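PDB 2YG9: DNA-3-methyladenine glycosidase II, putative from Deinococcus radiodurans, which is an all-helical member of the helix-hairpin-helix (HhH-GPD) superfamily of base excision DNA repair proteins. Local coordinates for residues 63-68 and 160-165; 173-178 and 191-196; 104-109 and 114-119. All blocks are in the same frame, centred on the assembly; numbering follows the deposited sequence.

Overall arrangement
Going from the N terminus, helix 61-71 opens contact 1, which closes at helix 156-166 after 91 intervening residues. Within that long loop lies contact 3, a short-range closure between helices 103-108 and 113-127. Contact 2 follows in series, pairing the loop before helix 178-187 with the start of helix 193-200. The centre of contact 1 lies about 5 Å from the centre of the chain, and contact 1 touches both of the others: Val66 packs on Val119 of contact 3, and Glu160 OE1 lies 2.5 Å from Ser174 OG of contact 2, a probable hydrogen bond. Contacts 2 and 3 sit on opposite sides of the chain's centre, about 34 Å apart between centres.

Contact 1: residues 63-68 and 160-165; sequences GRLVRS and EMFLLF
Phe162 meets Leu65 with the CD1/CE1 side of its ring. Ring atom CE1 lies 3.6 Å from Leu65 N and 3.8 Å from Leu65 CB, while Leu65 CD1 stands 4.0 Å above one face of the Phe162 ring, offset toward the rim. The carbonyl carbon of Arg64 is at the ring edge. A chi1 of 177°, which sets CG opposite the backbone N, sends the Phe162 ring across to helix 61-71, and the two side chains cross at about a right angle.

A polar link flanks this apolar one. The bent chain of Arg64 brings NH2 to 3.3 Å from Phe165 O, a weak hydrogen bond with an N-H...O angle of 141°. Two waters reinforce it: water 1, in the guanidinium plane, is 3.1 Å from Arg64 NH1 and 2.7 Å from Phe165 O, and water 2 spans Arg64 NH2 and the same carbonyl, 2.8 Å from Phe165 O.

Further out, Leu65 touches Phe133 and Phe162 touches Leu148 of helix 141-149. The helix axes stay 10.8 Å apart at 126°, so side chains bridge the gap. Helices 141-149 and 156-166 flank the Leu-Pro-Gly-Ile-Gly turn typical of the helix-hairpin-helix motif; helix 61-71 packs against its second helix.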
ATOM      1  N   GLY A  63       0.756  -8.233  10.510  1.00  9.00           N
ATOM      2  CA  GLY A  63      -0.473  -7.658  10.990  1.00  8.33           C
ATOM      3  C   GLY A  63      -1.027  -6.588  10.061  1.00  8.66           C
ATOM      4  O   GLY A  63      -2.225  -6.560   9.823  1.00  7.81           O
ATOM      5  N   ARG A  64      -0.172  -5.703   9.532  1.00  8.37           N
ATOM      6  CA  ARG A  64      -0.660  -4.706   8.579  1.00  8.34           C
ATOM      7  C   ARG A  64      -1.154  -5.319   7.286  1.00  8.51           C
ATOM      8  O   ARG A  64      -2.113  -4.800   6.709  1.00  9.46           O
ATOM      9  CB  ARG A  64       0.365  -3.641   8.263  1.00  8.28           C
ATOM     10  CG  ARG A  64       0.580  -2.591   9.401  1.00  9.70           C
ATOM     11  CD  ARG A  64      -0.609  -1.660   9.585  1.00 14.73           C
ATOM     12  NE  ARG A  64      -0.833  -0.833   8.393  1.00 16.51           N
ATOM     13  CZ  ARG A  64      -0.102   0.236   8.049  1.00 16.46           C
ATOM     14  NH1 ARG A  64       0.885   0.665   8.802  1.00 14.61           N
ATOM     15  NH2 ARG A  64      -0.383   0.889   6.937  1.00 18.65           N
ATOM     16  N   LEU A  65      -0.507  -6.400   6.855  1.00  7.81           N
ATOM     17  CA  LEU A  65      -0.965  -7.169   5.698  1.00  7.92           C
ATOM     18  C   LEU A  65      -2.367  -7.694   5.960  1.00  7.39           C
ATOM     19  O   LEU A  65      -3.262  -7.513   5.129  1.00  7.63           O
ATOM     20  CB  LEU A  65      -0.007  -8.301   5.302  1.00  7.13           C
ATOM     21  CG  LEU A  65      -0.473  -9.031   4.013  1.00  7.89           C
ATOM     22  CD1 LEU A  65      -0.653  -8.078   2.820  1.00  7.58           C
ATOM     23  CD2 LEU A  65       0.476 -10.147   3.716  1.00  8.21           C
ATOM     24  N   VAL A  66      -2.555  -8.300   7.123  1.00  6.77           N
ATOM     25  CA  VAL A  66      -3.837  -8.887   7.505  1.00  7.41           C
ATOM     26  C   VAL A  66      -4.892  -7.792   7.617  1.00  7.13           C
ATOM     27  O   VAL A  66      -5.983  -7.962   7.109  1.00  6.59           O
ATOM     28  CB  VAL A  66      -3.740  -9.704   8.831  1.00  8.08           C
ATOM     29  CG1 VAL A  66      -5.144 -10.007   9.371  1.00  6.72           C
ATOM     30  CG2 VAL A  66      -2.931 -10.975   8.611  1.00  2.83           C
ATOM     31  N   ARG A  67      -4.522  -6.638   8.195  1.00  7.27           N
ATOM     32  CA  ARG A  67      -5.451  -5.485   8.258  1.00  8.70           C
ATOM     33  C   ARG A  67      -5.919  -5.063   6.860  1.00  8.48           C
ATOM     34  O   ARG A  67      -7.095  -4.852   6.647  1.00 10.27           O
ATOM     35  CB  ARG A  67      -4.820  -4.260   8.942  1.00  7.46           C
ATOM     36  CG  ARG A  67      -5.860  -3.192   9.312  1.00  8.92           C
ATOM     37  CD  ARG A  67      -5.218  -1.911   9.759  1.00 12.20           C
ATOM     38  NE  ARG A  67      -4.764  -1.967  11.149  1.00 14.02           N
ATOM     39  CZ  ARG A  67      -5.520  -1.683  12.218  1.00 16.16           C
ATOM     40  NH1 ARG A  67      -6.814  -1.358  12.108  1.00 19.00           N
ATOM     41  NH2 ARG A  67      -4.979  -1.752  13.433  1.00 18.01           N
ATOM     42  N   SER A  68      -4.973  -4.955   5.940  1.00  9.35           N
ATOM     43  CA  SER A  68      -5.257  -4.513   4.576  1.00 10.49           C
ATOM     44  C   SER A  68      -6.267  -5.468   3.907  1.00 10.41           C
ATOM     45  O   SER A  68      -7.317  -5.042   3.389  1.00  9.84           O
ATOM     46  CB  SER A  68      -3.941  -4.430   3.785  1.00 10.62           C
ATOM     47  OG  SER A  68      -4.185  -4.395   2.382  1.00 17.58           O
ATOM     48  N   GLU A 160       1.810  -3.709  -3.864  1.00  6.38           N
ATOM     49  CA  GLU A 160       2.357  -2.361  -4.052  1.00  6.58           C
ATOM     50  C   GLU A 160       1.798  -1.345  -3.077  1.00  6.02           C
ATOM     51  O   GLU A 160       2.521  -0.485  -2.595  1.00  6.11           O
ATOM     52  CB  GLU A 160       2.073  -1.902  -5.484  1.00  6.17           C
ATOM     53  CG  GLU A 160       2.898  -2.620  -6.520  1.00  7.44           C
ATOM     54  CD  GLU A 160       2.599  -2.206  -7.977  1.00  7.94           C
ATOM     55  OE1 GLU A 160       1.423  -1.889  -8.296  1.00 12.45           O
ATOM     56  OE2 GLU A 160       3.551  -2.223  -8.815  1.00 14.86           O
ATOM     57  N   MET A 161       0.508  -1.453  -2.774  1.00  7.36           N
ATOM     58  CA  MET A 161      -0.115  -0.605  -1.778  1.00  6.97           C
ATOM     59  C   MET A 161       0.494  -0.901  -0.392  1.00  6.98           C
ATOM     60  O   MET A 161       0.630  -0.021   0.459  1.00  7.62           O
ATOM     61  CB  MET A 161      -1.624  -0.875  -1.736  1.00  6.81           C
ATOM     62  CG  MET A 161      -2.456  -0.323  -2.899  1.00  8.84           C
ATOM     63  SD  MET A 161      -2.118   1.396  -3.283  1.00  8.59           S
ATOM     64  CE  MET A 161      -0.954   1.269  -4.608  1.00  8.78           C
ATOM     65  N   PHE A 162       0.778  -2.165  -0.156  1.00  7.00           N
ATOM     66  CA  PHE A 162       1.413  -2.609   1.096  1.00  7.10           C
ATOM     67  C   PHE A 162       2.845  -2.037   1.281  1.00  5.76           C
ATOM     68  O   PHE A 162       3.232  -1.523   2.342  1.00  4.71           O
ATOM     69  CB  PHE A 162       1.386  -4.144   1.145  1.00  7.45           C
ATOM     70  CG  PHE A 162       2.067  -4.743   2.354  1.00  7.42           C
ATOM     71  CD1 PHE A 162       1.466  -4.698   3.594  1.00 10.56           C
ATOM     72  CD2 PHE A 162       3.313  -5.308   2.243  1.00  8.28           C
ATOM     73  CE1 PHE A 162       2.121  -5.229   4.722  1.00 10.15           C
ATOM     74  CE2 PHE A 162       3.952  -5.859   3.347  1.00  9.00           C
ATOM     75  CZ  PHE A 162       3.347  -5.846   4.563  1.00  8.73           C
ATOM     76  N   LEU A 163       3.629  -2.117   0.235  1.00  6.38           N
ATOM     77  CA  LEU A 163       4.934  -1.466   0.219  1.00  6.82           C
ATOM     78  C   LEU A 163       4.835   0.026   0.498  1.00  7.21           C
ATOM     79  O   LEU A 163       5.594   0.557   1.342  1.00  8.27           O
ATOM     80  CB  LEU A 163       5.618  -1.680  -1.149  1.00  6.76           C
ATOM     81  CG  LEU A 163       6.551  -2.880  -1.320  1.00  5.78           C
ATOM     82  CD1 LEU A 163       5.878  -4.167  -0.973  1.00 13.17           C
ATOM     83  CD2 LEU A 163       7.039  -2.889  -2.766  1.00  7.65           C
ATOM     84  N   LEU A 164       3.901   0.702  -0.186  1.00  5.98           N
ATOM     85  CA  LEU A 164       3.784   2.146  -0.077  1.00  6.20           C
ATOM     86  C   LEU A 164       3.251   2.576   1.287  1.00  6.30           C
ATOM     87  O   LEU A 164       3.873   3.395   1.981  1.00  5.37           O
ATOM     88  CB  LEU A 164       2.946   2.706  -1.222  1.00  5.55           C
ATOM     89  CG  LEU A 164       2.906   4.218  -1.519  1.00  5.42           C
ATOM     90  CD1 LEU A 164       2.327   4.357  -2.948  1.00  4.94           C
ATOM     91  CD2 LEU A 164       2.068   5.046  -0.504  1.00  4.72           C
ATOM     92  N   PHE A 165       2.118   2.003   1.692  1.00  6.29           N
ATOM     93  CA  PHE A 165       1.474   2.423   2.897  1.00  7.57           C
ATOM     94  C   PHE A 165       1.934   1.705   4.160  1.00  9.15           C
ATOM     95  O   PHE A 165       1.982   2.354   5.203  1.00 11.08           O
ATOM     96  CB  PHE A 165      -0.038   2.360   2.794  1.00  7.95           C
ATOM     97  CG  PHE A 165      -0.616   3.360   1.863  1.00  6.94           C
ATOM     98  CD1 PHE A 165      -0.735   4.697   2.243  1.00  9.09           C
ATOM     99  CD2 PHE A 165      -1.029   2.992   0.605  1.00  7.87           C
ATOM    100  CE1 PHE A 165      -1.301   5.634   1.375  1.00  9.61           C
ATOM    101  CE2 PHE A 165      -1.595   3.920  -0.250  1.00  6.87           C
ATOM    102  CZ  PHE A 165      -1.706   5.234   0.126  1.00  8.62           C
TER
HETATM  103  O   HOH W   1       2.696   2.934   7.783  1.00 18.79           O
HETATM  104  O   HOH W   2       0.150   4.001   6.582  1.00 23.09           O

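Contact 2: residues 173-178 and 191-196; sequences FSSGDL and EDWRDV
Ser175 and Trp193 are the closest backbone pair, with their CA atoms 8.7 Å apart, where a type I turn from Ser174 to Asp177 faces the first turn of helix 193-200. Such spacing leaves the contact to side chains, and no hydrogen bond crosses it.

The outer end of the Trp193 indole does the touching, directed to the 173-175 loop by a chi1 of 79° that sets CG between the backbone N and the carbonyl carbon. Its CH2 comes to 3.3 Å from Ser175 CB, so the methylene rather than the hydroxyl meets the ring. Farther round the same six-membered ring, Trp193 CE3 lies 3.7 Å from Phe173 CE2. The planes of Phe173 and this indole ring are inclined by only 30°, but with centroids 5.7 Å apart the rings barely overlap. Arg194 covers one indole face, with CG 3.7 Å above the ring centre, and turns a guanidinium face to Trp193 CZ2, 3.3 Å from its plane.

The helix start that carries Trp193 is capped by Asp192, whose OD1 accepts from Arg194 N at 3.0 Å; the donor lies 49° out of the carboxylate plane.

Helix 178-187 contacts both partners: Phe173 touches its Leu180 and Val184, while Trp193 touches Val184 and makes a cation-pi contact with Arg181. Phe173 also reaches Ser208 on helix 204-219, and Thr197 and Trp200 join it to helix 193-200.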
ATOM      1  N   PHE A 173       5.191   3.446  -7.837  1.00  6.35           N
ATOM      2  CA  PHE A 173       4.065   3.859  -8.642  1.00  6.44           C
ATOM      3  C   PHE A 173       3.372   2.595  -9.100  1.00  6.56           C
ATOM      4  O   PHE A 173       3.940   1.835  -9.861  1.00  7.22           O
ATOM      5  CB  PHE A 173       4.482   4.685  -9.855  1.00  6.79           C
ATOM      6  CG  PHE A 173       3.311   5.147 -10.697  1.00  7.79           C
ATOM      7  CD1 PHE A 173       2.581   6.268 -10.341  1.00  7.68           C
ATOM      8  CD2 PHE A 173       2.904   4.430 -11.798  1.00  8.54           C
ATOM      9  CE1 PHE A 173       1.465   6.661 -11.076  1.00  6.43           C
ATOM     10  CE2 PHE A 173       1.841   4.844 -12.558  1.00  6.43           C
ATOM     11  CZ  PHE A 173       1.104   5.947 -12.176  1.00  5.73           C
ATOM     12  N   SER A 174       2.139   2.420  -8.652  1.00  6.30           N
ATOM     13  CA  SER A 174       1.273   1.338  -9.027  1.00  6.47           C
ATOM     14  C   SER A 174       0.540   1.612 -10.351  1.00  6.70           C
ATOM     15  O   SER A 174      -0.449   2.320 -10.399  1.00  6.37           O
ATOM     16  CB  SER A 174       0.308   1.065  -7.868  1.00  7.54           C
ATOM     17  OG  SER A 174      -0.391  -0.152  -8.043  1.00  9.54           O
ATOM     18  N   SER A 175       1.030   0.990 -11.432  1.00  7.18           N
ATOM     19  CA  SER A 175       0.522   1.215 -12.767  1.00  7.56           C
ATOM     20  C   SER A 175      -0.840   0.544 -12.971  1.00  7.83           C
ATOM     21  O   SER A 175      -1.535   0.868 -13.918  1.00  8.72           O
ATOM     22  CB  SER A 175       1.496   0.687 -13.768  1.00  7.61           C
ATOM     23  OG  SER A 175       1.455  -0.741 -13.697  1.00  9.65           O
ATOM     24  N   GLY A 176      -1.219  -0.342 -12.061  1.00  8.10           N
ATOM     25  CA  GLY A 176      -2.572  -0.918 -12.005  1.00  8.90           C
ATOM     26  C   GLY A 176      -3.587  -0.221 -11.115  1.00  9.14           C
ATOM     27  O   GLY A 176      -4.693  -0.685 -10.985  1.00 10.60           O
ATOM     28  N   ASP A 177      -3.225   0.899 -10.507  1.00  8.75           N
ATOM     29  CA  ASP A 177      -4.167   1.684  -9.727  1.00  9.16           C
ATOM     30  C   ASP A 177      -4.884   2.579 -10.722  1.00  9.56           C
ATOM     31  O   ASP A 177      -4.261   3.393 -11.404  1.00  7.80           O
ATOM     32  CB  ASP A 177      -3.465   2.539  -8.675  1.00  8.45           C
ATOM     33  CG  ASP A 177      -4.430   3.227  -7.742  1.00  9.00           C
ATOM     34  OD1 ASP A 177      -4.942   4.316  -8.089  1.00  9.46           O
ATOM     35  OD2 ASP A 177      -4.670   2.695  -6.634  1.00  9.00           O
ATOM     36  N   LEU A 178      -6.199   2.386 -10.827  1.00 10.99           N
ATOM     37  CA  LEU A 178      -7.013   3.125 -11.787  1.00 11.10           C
ATOM     38  C   LEU A 178      -6.980   4.605 -11.524  1.00 10.12           C
ATOM     39  O   LEU A 178      -6.909   5.359 -12.447  1.00 10.61           O
ATOM     40  CB  LEU A 178      -8.475   2.607 -11.779  1.00 11.61           C
ATOM     41  CG  LEU A 178      -9.500   3.222 -12.756  1.00 14.07           C
ATOM     42  CD1 LEU A 178      -9.192   3.006 -14.227  1.00 16.14           C
ATOM     43  CD2 LEU A 178     -10.907   2.679 -12.434  1.00 14.67           C
ATOM     44  N   GLU A 191       1.157  11.843 -23.246  1.00 15.93           N
ATOM     45  CA  GLU A 191       2.486  11.566 -22.754  1.00 15.49           C
ATOM     46  C   GLU A 191       2.554  10.113 -22.306  1.00 15.14           C
ATOM     47  O   GLU A 191       1.561   9.552 -21.857  1.00 16.76           O
ATOM     48  CB  GLU A 191       2.844  12.497 -21.599  1.00 15.49           C
ATOM     49  CG  GLU A 191       2.982  13.909 -22.039  1.00 16.71           C
ATOM     50  CD  GLU A 191       3.427  14.838 -20.958  1.00 15.23           C
ATOM     51  OE1 GLU A 191       4.563  14.698 -20.464  1.00 13.76           O
ATOM     52  OE2 GLU A 191       2.630  15.748 -20.643  1.00 16.18           O
ATOM     53  N   ASP A 192       3.722   9.521 -22.461  1.00 14.25           N
ATOM     54  CA  ASP A 192       3.971   8.146 -22.050  1.00 13.19           C
ATOM     55  C   ASP A 192       4.025   8.116 -20.529  1.00 12.35           C
ATOM     56  O   ASP A 192       4.884   8.764 -19.934  1.00  9.93           O
ATOM     57  CB  ASP A 192       5.282   7.692 -22.686  1.00 13.70           C
ATOM     58  CG  ASP A 192       5.683   6.272 -22.341  1.00 15.28           C
ATOM     59  OD1 ASP A 192       5.051   5.624 -21.486  1.00 17.58           O
ATOM     60  OD2 ASP A 192       6.678   5.802 -22.942  1.00 18.91           O
ATOM     61  N   TRP A 193       3.106   7.376 -19.906  1.00 11.71           N
ATOM     62  CA  TRP A 193       3.066   7.286 -18.445  1.00 11.79           C
ATOM     63  C   TRP A 193       4.408   6.753 -17.857  1.00 10.92           C
ATOM     64  O   TRP A 193       4.814   7.173 -16.791  1.00 10.81           O
ATOM     65  CB  TRP A 193       1.841   6.474 -17.959  1.00 11.57           C
ATOM     66  CG  TRP A 193       2.008   4.948 -18.051  1.00 12.09           C
ATOM     67  CD1 TRP A 193       1.540   4.126 -19.049  1.00 11.49           C
ATOM     68  CD2 TRP A 193       2.688   4.089 -17.117  1.00 11.00           C
ATOM     69  NE1 TRP A 193       1.869   2.820 -18.784  1.00 12.09           N
ATOM     70  CE2 TRP A 193       2.575   2.763 -17.610  1.00 10.53           C
ATOM     71  CE3 TRP A 193       3.364   4.302 -15.911  1.00  9.60           C
ATOM     72  CZ2 TRP A 193       3.124   1.676 -16.952  1.00 10.93           C
ATOM     73  CZ3 TRP A 193       3.914   3.193 -15.246  1.00 11.00           C
ATOM     74  CH2 TRP A 193       3.806   1.913 -15.777  1.00 11.93           C
ATOM     75  N   ARG A 194       5.108   5.848 -18.535  1.00 10.63           N
ATOM     76  CA  ARG A 194       6.415   5.381 -18.026  1.00 11.82           C
ATOM     77  C   ARG A 194       7.434   6.511 -17.927  1.00 11.56           C
ATOM     78  O   ARG A 194       8.220   6.549 -16.972  1.00 11.62           O
ATOM     79  CB  ARG A 194       7.010   4.237 -18.865  1.00 12.05           C
ATOM     80  CG  ARG A 194       6.106   3.030 -18.865  1.00 13.88           C
ATOM     81  CD  ARG A 194       6.680   1.779 -19.524  1.00 15.05           C
ATOM     82  NE  ARG A 194       5.700   0.704 -19.370  1.00 19.39           N
ATOM     83  CZ  ARG A 194       5.655  -0.173 -18.344  1.00 23.71           C
ATOM     84  NH1 ARG A 194       6.564  -0.147 -17.365  1.00 24.76           N
ATOM     85  NH2 ARG A 194       4.686  -1.100 -18.280  1.00 23.85           N
ATOM     86  N   ASP A 195       7.401   7.407 -18.905  1.00 11.04           N
ATOM     87  CA  ASP A 195       8.227   8.602 -18.923  1.00 12.18           C
ATOM     88  C   ASP A 195       7.848   9.581 -17.810  1.00 10.65           C
ATOM     89  O   ASP A 195       8.677   9.980 -17.014  1.00 10.03           O
ATOM     90  CB  ASP A 195       8.079   9.335 -20.249  1.00 12.92           C
ATOM     91  CG  ASP A 195       8.969   8.793 -21.320  1.00 19.81           C
ATOM     92  OD1 ASP A 195       9.694   7.812 -21.055  1.00 24.17           O
ATOM     93  OD2 ASP A 195       8.947   9.389 -22.432  1.00 28.49           O
ATOM     94  N   VAL A 196       6.592   9.976 -17.801  1.00  9.94           N
ATOM     95  CA  VAL A 196       6.089  10.859 -16.765  1.00 10.27           C
ATOM     96  C   VAL A 196       6.479  10.412 -15.340  1.00  9.84           C
ATOM     97  O   VAL A 196       7.054  11.180 -14.548  1.00 10.33           O
ATOM     98  CB  VAL A 196       4.576  10.988 -16.905  1.00  9.84           C
ATOM     99  CG1 VAL A 196       4.010  11.708 -15.720  1.00  9.17           C
ATOM    100  CG2 VAL A 196       4.239  11.721 -18.238  1.00  9.31           C
TER

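Contact 3: residues 104-109 and 114-119; sequences DDLRGV and AKVRTV
Two consecutive helices, 103-108 and 113-127, joined by a short turn, pack against each other, and Leu106 and Arg107 of the first meet Val116 of the second. Their nearest backbone points are Leu106 CA and Val116 CA, 6.1 Å apart, close enough for Val116 to pack directly against helix 103-108.

The two methyls of Val116 share Leu106 CB, while CG2 alone also reaches Arg107. CG2 fits against the helix 103-108 backbone, 3.7 Å from Arg107 N, and lies 3.9 Å from Leu106 CB. CG1, anti to the backbone N (chi1 172°), also reaches Leu106 CB, at 4.1 Å, and lies 4.2 Å from Leu106 CD1. The leucine is therefore touched at its root and along one branch. The side chain of Arg107 adds aliphatic carbon: its CG is 3.9 Å and its CD 4.1 Å from Val116 CG2, the two side chains crossing at about a right angle. Bends at chi2 (-73°) and chi3 (-84°) carry the methylenes across Val116 CG2. Beyond them, NH1 bonds to Leu111 O in the connecting turn, and the guanidinium makes a cation-pi contact with Trp113 at the start of helix 113-127.

Leu106 and Val116 are both buried. Leu106 also touches Leu86 of helix 76-87, Leu89 in the following loop and Gln120 one turn beyond Val116, and Val119 points toward the interface while packing on Val69 of helix 61-71. The geometry is that of apolar packing between successive helices in the all-helical HhH-GPD fold.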
ATOM      1  N   ASP A 104     -13.803 -21.771  10.052  1.00 11.89           N
ATOM      2  CA  ASP A 104     -15.144 -21.431  10.475  1.00 12.96           C
ATOM      3  C   ASP A 104     -15.138 -20.267  11.452  1.00 12.67           C
ATOM      4  O   ASP A 104     -16.009 -19.409  11.368  1.00 13.17           O
ATOM      5  CB  ASP A 104     -15.872 -22.653  11.052  1.00 13.21           C
ATOM      6  CG  ASP A 104     -16.225 -23.658   9.996  1.00 19.12           C
ATOM      7  OD1 ASP A 104     -16.094 -23.358   8.754  1.00 23.13           O
ATOM      8  OD2 ASP A 104     -16.606 -24.779  10.398  1.00 23.52           O
ATOM      9  N   ASP A 105     -14.148 -20.204  12.337  1.00 11.93           N
ATOM     10  CA  ASP A 105     -14.038 -19.071  13.233  1.00 12.24           C
ATOM     11  C   ASP A 105     -13.532 -17.804  12.532  1.00 11.83           C
ATOM     12  O   ASP A 105     -13.923 -16.710  12.914  1.00 11.35           O
ATOM     13  CB  ASP A 105     -13.217 -19.430  14.483  1.00 13.18           C
ATOM     14  CG  ASP A 105     -13.948 -20.461  15.383  1.00 15.92           C
ATOM     15  OD1 ASP A 105     -15.185 -20.632  15.251  1.00 20.89           O
ATOM     16  OD2 ASP A 105     -13.285 -21.123  16.195  1.00 17.89           O
ATOM     17  N   LEU A 106     -12.686 -17.937  11.509  1.00 10.58           N
ATOM     18  CA  LEU A 106     -12.295 -16.766  10.723  1.00 10.75           C
ATOM     19  C   LEU A 106     -13.454 -16.243   9.900  1.00 10.97           C
ATOM     20  O   LEU A 106     -13.651 -15.042   9.809  1.00 11.65           O
ATOM     21  CB  LEU A 106     -11.121 -17.079   9.816  1.00 10.37           C
ATOM     22  CG  LEU A 106      -9.839 -17.407  10.591  1.00  9.46           C
ATOM     23  CD1 LEU A 106      -8.800 -17.966   9.642  1.00  8.19           C
ATOM     24  CD2 LEU A 106      -9.318 -16.166  11.360  1.00 10.95           C
ATOM     25  N   ARG A 107     -14.253 -17.137   9.315  1.00 10.81           N
ATOM     26  CA  ARG A 107     -15.512 -16.708   8.699  1.00 11.53           C
ATOM     27  C   ARG A 107     -16.378 -15.997   9.716  1.00 11.04           C
ATOM     28  O   ARG A 107     -17.002 -14.967   9.434  1.00 10.35           O
ATOM     29  CB  ARG A 107     -16.288 -17.905   8.163  1.00 12.14           C
ATOM     30  CG  ARG A 107     -15.850 -18.317   6.828  1.00 14.69           C
ATOM     31  CD  ARG A 107     -16.338 -17.300   5.767  1.00 16.11           C
ATOM     32  NE  ARG A 107     -17.709 -17.515   5.284  1.00 17.09           N
ATOM     33  CZ  ARG A 107     -18.478 -16.578   4.726  1.00 16.60           C
ATOM     34  NH1 ARG A 107     -18.074 -15.313   4.657  1.00 14.08           N
ATOM     35  NH2 ARG A 107     -19.681 -16.893   4.236  1.00 16.49           N
ATOM     36  N   GLY A 108     -16.395 -16.572  10.898  1.00 11.76           N
ATOM     37  CA  GLY A 108     -17.160 -16.087  12.050  1.00 12.70           C
ATOM     38  C   GLY A 108     -16.907 -14.665  12.453  1.00 12.63           C
ATOM     39  O   GLY A 108     -17.804 -14.011  12.982  1.00 14.91           O
ATOM     40  N   VAL A 109     -15.719 -14.148  12.170  1.00 12.92           N
ATOM     41  CA  VAL A 109     -15.438 -12.769  12.497  1.00 12.35           C
ATOM     42  C   VAL A 109     -15.977 -11.860  11.437  1.00 11.66           C
ATOM     43  O   VAL A 109     -15.943 -10.670  11.611  1.00 11.39           O
ATOM     44  CB  VAL A 109     -13.900 -12.452  12.735  1.00 13.36           C
ATOM     45  CG1 VAL A 109     -13.378 -13.268  13.897  1.00 13.07           C
ATOM     46  CG2 VAL A 109     -13.069 -12.613  11.430  1.00 12.35           C
ATOM     47  N   ALA A 114     -12.807 -15.765   0.460  1.00  7.44           N
ATOM     48  CA  ALA A 114     -11.607 -15.254  -0.203  1.00  7.75           C
ATOM     49  C   ALA A 114     -10.569 -14.699   0.818  1.00  7.91           C
ATOM     50  O   ALA A 114      -9.396 -15.029   0.775  1.00  8.68           O
ATOM     51  CB  ALA A 114     -11.992 -14.170  -1.225  1.00  7.61           C
ATOM     52  N   LYS A 115     -11.020 -13.837   1.723  1.00  7.64           N
ATOM     53  CA  LYS A 115     -10.153 -13.239   2.738  1.00  6.98           C
ATOM     54  C   LYS A 115      -9.681 -14.256   3.750  1.00  7.12           C
ATOM     55  O   LYS A 115      -8.518 -14.256   4.083  1.00  7.78           O
ATOM     56  CB  LYS A 115     -10.841 -12.063   3.451  1.00  6.34           C
ATOM     57  CG  LYS A 115     -10.989 -10.820   2.625  1.00  7.53           C
ATOM     58  CD  LYS A 115     -11.974  -9.876   3.283  1.00  8.13           C
ATOM     59  CE  LYS A 115     -12.149  -8.508   2.563  1.00  9.34           C
ATOM     60  NZ  LYS A 115     -12.994  -7.600   3.398  1.00  7.69           N
ATOM     61  N   VAL A 116     -10.545 -15.200   4.168  1.00  6.86           N
ATOM     62  CA  VAL A 116     -10.099 -16.342   5.006  1.00  6.15           C
ATOM     63  C   VAL A 116      -8.900 -17.064   4.413  1.00  5.83           C
ATOM     64  O   VAL A 116      -7.903 -17.323   5.080  1.00  7.57           O
ATOM     65  CB  VAL A 116     -11.263 -17.367   5.301  1.00  5.28           C
ATOM     66  CG1 VAL A 116     -10.736 -18.644   5.997  1.00  3.88           C
ATOM     67  CG2 VAL A 116     -12.327 -16.702   6.137  1.00  6.71           C
ATOM     68  N   ARG A 117      -8.992 -17.361   3.133  1.00  5.93           N
ATOM     69  CA  ARG A 117      -7.987 -18.108   2.406  0.60  6.00           C
ATOM     70  C   ARG A 117      -6.687 -17.335   2.298  1.00  5.65           C
ATOM     71  O   ARG A 117      -5.587 -17.888   2.485  1.00  5.55           O
ATOM     72  CB  ARG A 117      -8.499 -18.432   1.000  0.60  5.99           C
ATOM     73  CG  ARG A 117      -7.458 -19.017   0.058  0.60  6.58           C
ATOM     74  CD  ARG A 117      -8.080 -19.453  -1.294  0.60  8.25           C
ATOM     75  NE  ARG A 117      -9.016 -20.572  -1.127  0.60  9.28           N
ATOM     76  CZ  ARG A 117      -8.680 -21.840  -0.882  0.60 13.58           C
ATOM     77  NH1 ARG A 117      -7.397 -22.187  -0.741  0.60 15.31           N
ATOM     78  NH2 ARG A 117      -9.638 -22.779  -0.769  0.60 10.63           N
ATOM     79  N   THR A 118      -6.818 -16.074   1.956  1.00  4.96           N
ATOM     80  CA  THR A 118      -5.662 -15.156   1.882  1.00  5.81           C
ATOM     81  C   THR A 118      -4.953 -15.042   3.216  1.00  5.10           C
ATOM     82  O   THR A 118      -3.751 -15.229   3.312  1.00  5.35           O
ATOM     83  CB  THR A 118      -6.134 -13.749   1.429  1.00  4.87           C
ATOM     84  OG1 THR A 118      -6.682 -13.842   0.112  1.00  5.48           O
ATOM     85  CG2 THR A 118      -4.991 -12.754   1.462  1.00  4.40           C
ATOM     86  N   VAL A 119      -5.709 -14.748   4.268  1.00  6.78           N
ATOM     87  CA  VAL A 119      -5.169 -14.719   5.640  1.00  7.16           C
ATOM     88  C   VAL A 119      -4.537 -16.044   6.090  1.00  7.31           C
ATOM     89  O   VAL A 119      -3.428 -16.043   6.655  1.00  7.23           O
ATOM     90  CB  VAL A 119      -6.223 -14.238   6.693  1.00  8.24           C
ATOM     91  CG1 VAL A 119      -5.616 -14.285   8.081  1.00  8.98           C
ATOM     92  CG2 VAL A 119      -6.708 -12.800   6.392  1.00  9.87           C
TER